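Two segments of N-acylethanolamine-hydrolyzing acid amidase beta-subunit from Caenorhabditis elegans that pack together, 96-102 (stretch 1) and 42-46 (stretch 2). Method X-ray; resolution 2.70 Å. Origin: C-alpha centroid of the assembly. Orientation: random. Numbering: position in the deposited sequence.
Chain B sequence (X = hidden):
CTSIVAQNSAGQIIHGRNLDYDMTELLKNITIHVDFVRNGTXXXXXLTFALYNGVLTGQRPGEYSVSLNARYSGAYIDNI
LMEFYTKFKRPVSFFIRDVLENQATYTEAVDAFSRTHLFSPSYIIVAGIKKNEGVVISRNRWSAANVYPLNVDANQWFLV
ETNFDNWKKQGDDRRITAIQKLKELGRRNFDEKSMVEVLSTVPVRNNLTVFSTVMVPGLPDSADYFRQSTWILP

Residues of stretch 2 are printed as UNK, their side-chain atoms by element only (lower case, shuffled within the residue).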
# COMPACT_ATOMS: atom_id res chain seq x y z
N ILE B 96 8.81 -1.26 2.16
CA ILE B 96 8.30 -1.53 0.82
C ILE B 96 9.02 -0.67 -0.21
O ILE B 96 9.46 -1.15 -1.26
CB ILE B 96 6.78 -1.31 0.76
CG1 ILE B 96 6.05 -2.13 1.84
CG2 ILE B 96 6.24 -1.65 -0.63
CD1 ILE B 96 6.16 -3.63 1.68
N ARG B 97 9.13 0.64 0.07
CA ARG B 97 9.79 1.53 -0.87
C ARG B 97 11.24 1.13 -1.08
O ARG B 97 11.76 1.20 -2.19
CB ARG B 97 9.69 2.98 -0.38
CG ARG B 97 10.39 3.98 -1.28
CD ARG B 97 10.25 5.38 -0.73
NE ARG B 97 11.16 6.32 -1.38
CZ ARG B 97 11.29 7.60 -1.02
NH1 ARG B 97 10.57 8.09 -0.02
NH2 ARG B 97 12.15 8.38 -1.67
N ASP B 98 11.91 0.71 -0.00
CA ASP B 98 13.30 0.29 -0.12
C ASP B 98 13.44 -0.94 -1.00
O ASP B 98 14.42 -1.08 -1.74
CB ASP B 98 13.88 0.02 1.28
CG ASP B 98 15.33 -0.39 1.24
OD1 ASP B 98 16.20 0.50 1.11
OD2 ASP B 98 15.61 -1.60 1.35
N VAL B 99 12.46 -1.84 -0.94
CA VAL B 99 12.49 -3.01 -1.81
C VAL B 99 12.31 -2.59 -3.26
O VAL B 99 13.00 -3.09 -4.16
CB VAL B 99 11.43 -4.04 -1.37
CG1 VAL B 99 11.32 -5.18 -2.38
CG2 VAL B 99 11.76 -4.58 0.01
N LEU B 100 11.37 -1.68 -3.52
CA LEU B 100 11.15 -1.19 -4.88
C LEU B 100 12.40 -0.52 -5.44
O LEU B 100 12.61 -0.53 -6.66
CB LEU B 100 9.98 -0.22 -4.92
CG LEU B 100 8.58 -0.81 -4.78
CD1 LEU B 100 7.54 0.29 -4.61
CD2 LEU B 100 8.24 -1.68 -5.98
N GLU B 101 13.23 0.06 -4.58
CA GLU B 101 14.39 0.80 -5.02
C GLU B 101 15.63 -0.07 -5.23
O GLU B 101 16.44 0.23 -6.10
CB GLU B 101 14.72 1.91 -4.02
CG GLU B 101 15.78 2.89 -4.50
CD GLU B 101 15.83 4.15 -3.65
OE1 GLU B 101 14.79 4.82 -3.50
OE2 GLU B 101 16.92 4.48 -3.14
N ASN B 102 15.77 -1.15 -4.46
CA ASN B 102 17.00 -1.95 -4.45
C ASN B 102 16.83 -3.39 -4.94
O ASN B 102 17.84 -4.07 -5.11
CB ASN B 102 17.60 -1.97 -3.04
CG ASN B 102 17.92 -0.59 -2.52
OD1 ASN B 102 18.45 0.25 -3.25
ND2 ASN B 102 17.56 -0.32 -1.27
N UNK B 42 12.82 6.33 -14.67
CA UNK B 42 11.90 5.93 -13.61
C UNK B 42 12.44 4.68 -12.93
O UNK B 42 12.56 3.62 -13.56
c UNK B 42 9.58 5.09 -13.08
c UNK B 42 8.51 6.89 -15.28
c UNK B 42 9.89 7.02 -14.67
c UNK B 42 10.48 5.70 -14.16
N UNK B 43 12.77 4.80 -11.65
CA UNK B 43 13.22 3.65 -10.88
C UNK B 43 12.04 2.80 -10.43
O UNK B 43 12.06 1.57 -10.56
n UNK B 43 16.18 4.99 -12.25
o UNK B 43 16.72 3.36 -10.81
c UNK B 43 15.20 5.02 -10.04
c UNK B 43 16.11 4.39 -11.07
c UNK B 43 14.04 4.12 -9.67
N UNK B 44 11.02 3.44 -9.88
CA UNK B 44 9.82 2.75 -9.44
C UNK B 44 8.73 3.79 -9.26
O UNK B 44 9.01 4.99 -9.15
c UNK B 44 11.99 2.98 -6.90
c UNK B 44 12.53 3.74 -5.88
o UNK B 44 12.21 5.07 -3.94
c UNK B 44 9.81 3.38 -6.07
c UNK B 44 11.69 4.31 -4.96
c UNK B 44 10.33 4.13 -5.05
c UNK B 44 10.04 1.96 -8.14
c UNK B 44 10.62 2.78 -7.01
N UNK B 45 7.49 3.33 -9.27
CA UNK B 45 6.32 4.18 -9.11
C UNK B 45 5.50 3.69 -7.93
O UNK B 45 5.70 2.58 -7.42
o UNK B 45 6.26 4.52 -11.52
c UNK B 45 5.47 4.20 -10.39
N UNK B 46 4.57 4.52 -7.49
CA UNK B 46 3.71 4.15 -6.39
C UNK B 46 2.56 5.11 -6.22
O UNK B 46 2.58 6.23 -6.73

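Stretch 2 is a strand that runs past the helix of stretch 1 at 149° between their N-to-C directions, roughly antiparallel, with the two axes 7.7 Å apart at their closest. Its side chains can be identified in turn from their atoms and surroundings.

Position 42 carries four side-chain carbons and no heteroatom. The chain forks at its first carbon, and one arm is two carbons long, the other one. None of these atoms touches stretch 1; the side chain lies out of reach of the helix. A fork at CB with arms of unequal length defines isoleucine. Branching at CB is well tolerated in an extended strand, so Ile 42 suits its backbone even though it adds nothing to this contact.

Position 43 has three carbons in its side chain, the third bearing one oxygen and one nitrogen. The CA-to-CB bond points toward the helix, yet no side-chain atom comes within contact distance of it. Three carbons ending in a carboxamide make glutamine. Only a small area of Gln 43 is covered by stretch 1. Its amide nitrogen NE2 is hydrogen-bonded to a residue just outside the two stretches, a use of the polar end that fits a partly exposed site.

Position 44 shows one carbon leading to a six-carbon ring that bears a single oxygen. The oxygen lies 2.6 Å from Glu 101 OE1 and 3.0 Å from Arg 97 NE, while one face of the ring lies against Leu 100 CB. A six-membered ring with one hydroxyl is tyrosine. Tyr 44 combines a flat apolar surface with a polar tip: the ring can pack on the helix while its hydroxyl reaches the charged side chains beside it. The CA-to-CB bond of Tyr 44 points toward the helix, and chi1 is 53° (p). The residue buries far more surface there than any other residue of the strand.

Position 45 has one carbon followed by one oxygen. These atoms touch nothing on stretch 1, for the CA-to-CB bond points away from the helix, but the backbone O of position 45 is 4.1 Å from Leu 100 CD1. One carbon and one oxygen make serine. The site is buried, and the short side chain of Ser 45 makes a compact occupant, while the main chain provides its contact.

Position 46 has no side-chain atoms and is therefore glycine. An ideal CB on Gly 46 would point toward the helix and sit 4.9 Å from Leu 100 CD1, so this neighbor alone does not demand the absence of a side chain.

The contact thus centers on Tyr 44. Leu 100 CB lies 3.7 Å from Tyr 44 CG and 4.1 Å from the ring centroid, over the face, in a CH-pi contact. At the tip, Tyr 44 OH donates a hydrogen bond to Glu 101 OE1 and accepts one from Arg 97 NE at a favorable 160°. The hydroxyl therefore links a carboxylate to a guanidinium, leaving Arg 97 NH1 and NH2 to bond elsewhere in the structure.

Stretch 2 (42-46) IQYSG
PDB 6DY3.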